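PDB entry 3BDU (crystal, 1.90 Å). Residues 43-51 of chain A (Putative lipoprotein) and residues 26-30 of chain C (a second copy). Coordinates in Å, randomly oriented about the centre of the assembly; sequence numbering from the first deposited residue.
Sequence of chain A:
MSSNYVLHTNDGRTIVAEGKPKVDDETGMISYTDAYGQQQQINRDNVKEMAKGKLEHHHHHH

Chain A 43-51: NRDNVKEMA
Chain C (26-30) ETGMI

Two copies of one protein meet here without a single direct hydrogen bond between the stretches; apolar packing and two water bridges make the contact, which buries 234 Å² in all. In chain A, residues 44-46 form a short 3-10 turn, with phi/psi from -55/-30 at A:Arg44 to -99/8 at A:Asn46, and a strand follows from A:Val47 (-111/110) through an irregular step at A:Lys48 (-83/-51) to A:Glu49 (-147/168) and A:Met50 (-148/127). The turn is held by A:Asn46 N to A:Asn43 O (2.8 Å) and A:Val47 N to A:Arg44 O (3.2 Å), while A:Asn43 (chi1 t) supports the turn through its side chain, OD1 accepting from A:Asp45 N at 2.8 Å. The backbones stay well apart: CA of A:Arg44 lies 8.7 Å from CA of C:Gly28, and CA of A:Glu49 lies 8.4 Å from CA of C:Met29, pairs that ascend in number along both chains, so side chains and waters span the gap.

Chain C enters as a loop. C:Glu26 (-77/-30, chi1 m) is exposed and makes no contact with the chain A stretch. C:Thr27 (-109/-27, chi1 p) points its CA-to-CB bond sideways, and its OG1 accepts a hydrogen bond from C:Met29 N at 3.0 Å, a short side-chain-to-backbone link within the loop. The C:Thr27 carbonyl O is 4.3 Å from A:Arg44 NE, too far for direct bonding, so water 1 fills the space: it accepts from A:Arg44 NE at 2.6 Å and donates to C:Thr27 O at 2.9 Å.

C:Gly28 adopts phi/psi 84/2, where a CB would be jammed against the preceding carbonyl; an ideal CB would also lie 2.6 Å from A:Arg44 NH2, a clash. Glycine therefore lets the guanidinium approach, with A:Arg44 NH2 3.9 Å from C:Gly28 CA. A:Arg44, m, t, p along chi1 to chi3 with chi4 at -179°, reaches across in this way. Water 2 donates to C:Gly28 O at 2.8 Å and accepts a weak bond from A:Arg44 NH2 at 3.1 Å.

C:Met29 (-105/162; chi1 m, chi2 t, chi3 p) points toward chain A and has the largest covered area, 86 Å². It is a selenomethionine, and its long, flexible, apolar chain suits the span between backbones. C:Met29 SE lies 3.9 Å from A:Val47 CG1 (chi1 t) and 4.3 Å from CE of A:Met50, another selenomethionine (t, t, m). C:Met29 CE rests against the strand backbone, 3.7 Å from A:Lys48 O and 3.9 Å from A:Glu49 CA. A:Val47 and A:Met50 point toward chain C, whereas A:Lys48 and A:Glu49 point away, leaving that backbone accessible. C:Ile30 (-82/123; m, t) lies in the strand, beyond reach of this stretch.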

ATOM      1  N   ASN A  43      -0.588 -14.662   0.889  1.00 13.18           N
ATOM      2  CA  ASN A  43      -0.533 -13.200   0.872  1.00 13.96           C
ATOM      3  C   ASN A  43       0.925 -12.732   0.707  1.00 13.00           C
ATOM      4  O   ASN A  43       1.812 -13.176   1.437  1.00 13.14           O
ATOM      5  CB  ASN A  43      -1.124 -12.642   2.175  1.00 13.95           C
ATOM      6  CG  ASN A  43      -1.365 -11.140   2.118  1.00 14.50           C
ATOM      7  OD1 ASN A  43      -0.453 -10.364   1.830  1.00 17.86           O
ATOM      8  ND2 ASN A  43      -2.597 -10.723   2.398  1.00 13.78           N
ATOM      9  N   ARG A  44       1.167 -11.833  -0.247  1.00 13.00           N
ATOM     10  CA  ARG A  44       2.514 -11.318  -0.505  1.00 15.08           C
ATOM     11  C   ARG A  44       3.146 -10.735   0.755  1.00 15.32           C
ATOM     12  O   ARG A  44       4.365 -10.750   0.906  1.00 15.22           O
ATOM     13  CB  ARG A  44       2.478 -10.218  -1.579  1.00 17.62           C
ATOM     14  CG  ARG A  44       1.943 -10.645  -2.936  1.00 21.21           C
ATOM     15  CD  ARG A  44       1.743  -9.428  -3.844  1.00 26.60           C
ATOM     16  NE  ARG A  44       2.972  -8.652  -3.988  1.00 28.81           N
ATOM     17  CZ  ARG A  44       3.076  -7.543  -4.710  1.00 31.56           C
ATOM     18  NH1 ARG A  44       2.017  -7.071  -5.358  1.00 33.08           N
ATOM     19  NH2 ARG A  44       4.242  -6.909  -4.789  1.00 30.69           N
ATOM     20  N   ASP A  45       2.318 -10.199   1.646  1.00 13.62           N
ATOM     21  CA  ASP A  45       2.836  -9.610   2.880  1.00 17.43           C
ATOM     22  C   ASP A  45       3.385 -10.654   3.847  1.00 17.52           C
ATOM     23  O   ASP A  45       4.118 -10.318   4.777  1.00 18.72           O
ATOM     24  CB  ASP A  45       1.754  -8.779   3.574  1.00 19.63           C
ATOM     25  CG  ASP A  45       1.314  -7.592   2.738  1.00 23.98           C
ATOM     26  OD1 ASP A  45       2.178  -7.015   2.043  1.00 23.99           O
ATOM     27  OD2 ASP A  45       0.117  -7.228   2.781  1.00 27.11           O
ATOM     28  N   ASN A  46       3.057 -11.920   3.615  1.00 15.26           N
ATOM     29  CA  ASN A  46       3.533 -12.987   4.486  1.00 17.31           C
ATOM     30  C   ASN A  46       4.741 -13.709   3.900  1.00 17.49           C
ATOM     31  O   ASN A  46       5.158 -14.742   4.424  1.00 17.50           O
ATOM     32  CB  ASN A  46       2.426 -14.008   4.758  1.00 20.21           C
ATOM     33  CG  ASN A  46       2.730 -14.891   5.966  1.00 26.67           C
ATOM     34  OD1 ASN A  46       2.152 -15.966   6.129  1.00 30.04           O
ATOM     35  ND2 ASN A  46       3.635 -14.425   6.829  1.00 26.63           N
ATOM     36  N   VAL A  47       5.291 -13.182   2.808  1.00 15.36           N
ATOM     37  CA  VAL A  47       6.460 -13.792   2.186  1.00 15.91           C
ATOM     38  C   VAL A  47       7.654 -12.866   2.378  1.00 18.76           C
ATOM     39  O   VAL A  47       7.727 -11.779   1.788  1.00 18.42           O
ATOM     40  CB  VAL A  47       6.241 -14.060   0.676  1.00 17.28           C
ATOM     41  CG1 VAL A  47       7.497 -14.685   0.075  1.00 19.13           C
ATOM     42  CG2 VAL A  47       5.049 -14.995   0.480  1.00 16.48           C
ATOM     43  N   LYS A  48       8.590 -13.304   3.214  1.00 19.80           N
ATOM     44  CA  LYS A  48       9.782 -12.525   3.517  1.00 20.75           C
ATOM     45  C   LYS A  48      10.882 -12.696   2.477  1.00 20.02           C
ATOM     46  O   LYS A  48      11.426 -11.715   1.970  1.00 18.19           O
ATOM     47  CB  LYS A  48      10.313 -12.924   4.897  1.00 24.23           C
ATOM     48  CG  LYS A  48      11.530 -12.144   5.352  1.00 28.31           C
ATOM     49  CD  LYS A  48      11.932 -12.545   6.762  1.00 31.39           C
ATOM     50  CE  LYS A  48      13.049 -11.651   7.292  1.00 34.93           C
ATOM     51  NZ  LYS A  48      13.491 -12.053   8.660  1.00 37.76           N
ATOM     52  N   GLU A  49      11.217 -13.945   2.175  1.00 21.33           N
ATOM     53  CA  GLU A  49      12.273 -14.245   1.214  1.00 23.00           C
ATOM     54  C   GLU A  49      11.952 -15.520   0.456  1.00 22.59           C
ATOM     55  O   GLU A  49      11.073 -16.291   0.849  1.00 21.31           O
ATOM     56  CB  GLU A  49      13.610 -14.441   1.931  1.00 25.09           C
ATOM     57  CG  GLU A  49      13.993 -13.335   2.881  1.00 30.54           C
ATOM     58  CD  GLU A  49      15.240 -13.679   3.673  1.00 32.56           C
ATOM     59  OE1 GLU A  49      16.351 -13.583   3.113  1.00 32.69           O
ATOM     60  OE2 GLU A  49      15.102 -14.060   4.854  1.00 34.49           O
HETATM   61  N   MSE A  50      12.703 -15.752  -0.610  1.00 21.66           N
HETATM   62  CA  MSE A  50      12.507 -16.929  -1.433  1.00 25.14           C
HETATM   63  C   MSE A  50      13.848 -17.370  -2.004  1.00 23.51           C
HETATM   64  O   MSE A  50      14.555 -16.579  -2.621  1.00 22.63           O
HETATM   65  CB  MSE A  50      11.537 -16.591  -2.557  1.00 27.70           C
HETATM   66  CG  MSE A  50      11.023 -17.770  -3.330  1.00 35.93           C
HETATM   67 SE   MSE A  50       9.709 -17.145  -4.590  1.00 46.81          SE
HETATM   68  CE  MSE A  50       8.273 -16.785  -3.359  1.00 39.32           C
ATOM     69  N   ALA A  51      14.191 -18.634  -1.798  1.00 23.54           N
ATOM     70  CA  ALA A  51      15.454 -19.168  -2.285  1.00 25.85           C
ATOM     71  C   ALA A  51      15.239 -20.232  -3.357  1.00 27.34           C
ATOM     72  O   ALA A  51      14.384 -21.106  -3.212  1.00 26.29           O
ATOM     73  CB  ALA A  51      16.249 -19.750  -1.116  1.00 27.55           C
TER
ATOM     74  N   GLU C  26       7.525 -10.764 -12.039  1.00 20.81           N
ATOM     75  CA  GLU C  26       6.638 -11.908 -11.855  1.00 19.06           C
ATOM     76  C   GLU C  26       6.281 -12.096 -10.386  1.00 17.81           C
ATOM     77  O   GLU C  26       5.202 -12.594 -10.063  1.00 18.29           O
ATOM     78  CB  GLU C  26       7.277 -13.208 -12.370  1.00 19.76           C
ATOM     79  CG  GLU C  26       7.254 -13.376 -13.886  1.00 23.32           C
ATOM     80  CD  GLU C  26       7.606 -14.794 -14.338  1.00 25.58           C
ATOM     81  OE1 GLU C  26       8.614 -15.351 -13.851  1.00 26.19           O
ATOM     82  OE2 GLU C  26       6.879 -15.349 -15.191  1.00 27.32           O
ATOM     83  N   THR C  27       7.193 -11.698  -9.505  1.00 16.37           N
ATOM     84  CA  THR C  27       7.002 -11.848  -8.066  1.00 16.37           C
ATOM     85  C   THR C  27       6.759 -10.545  -7.312  1.00 16.30           C
ATOM     86  O   THR C  27       6.132 -10.544  -6.252  1.00 17.50           O
ATOM     87  CB  THR C  27       8.230 -12.516  -7.422  1.00 15.75           C
ATOM     88  OG1 THR C  27       9.350 -11.620  -7.478  1.00 16.53           O
ATOM     89  CG2 THR C  27       8.586 -13.798  -8.171  1.00 19.32           C
ATOM     90  N   GLY C  28       7.275  -9.443  -7.841  1.00 16.38           N
ATOM     91  CA  GLY C  28       7.118  -8.169  -7.168  1.00 15.40           C
ATOM     92  C   GLY C  28       8.183  -8.003  -6.098  1.00 16.91           C
ATOM     93  O   GLY C  28       8.212  -7.004  -5.383  1.00 16.83           O
HETATM   94  N   MSE C  29       9.067  -8.990  -5.998  1.00 16.77           N
HETATM   95  CA  MSE C  29      10.138  -8.976  -5.008  1.00 18.34           C
HETATM   96  C   MSE C  29      11.491  -8.646  -5.629  1.00 18.25           C
HETATM   97  O   MSE C  29      11.671  -8.742  -6.846  1.00 18.41           O
HETATM   98  CB  MSE C  29      10.210 -10.339  -4.310  1.00 20.46           C
HETATM   99  CG  MSE C  29       8.916 -10.734  -3.599  1.00 21.43           C
HETATM  100 SE   MSE C  29       8.978 -12.542  -2.885  1.00 37.54          SE
HETATM  101  CE  MSE C  29      10.269 -12.271  -1.480  1.00 27.24           C
ATOM    102  N   ILE C  30      12.443  -8.252  -4.793  1.00 16.92           N
ATOM    103  CA  ILE C  30      13.769  -7.918  -5.287  1.00 18.25           C
ATOM    104  C   ILE C  30      14.568  -9.201  -5.474  1.00 18.49           C
ATOM    105  O   ILE C  30      14.731  -9.986  -4.537  1.00 18.67           O
ATOM    106  CB  ILE C  30      14.490  -6.966  -4.317  1.00 18.87           C
ATOM    107  CG1 ILE C  30      13.842  -5.577  -4.408  1.00 17.65           C
ATOM    108  CG2 ILE C  30      15.974  -6.912  -4.642  1.00 17.75           C
ATOM    109  CD1 ILE C  30      14.206  -4.635  -3.280  1.00 18.13           C
TER
HETATM  110  O   HOH W   1       5.326  -9.632  -3.641  1.00 27.92           O
HETATM  111  O   HOH W   2       6.400  -4.837  -5.548  1.00 43.91           O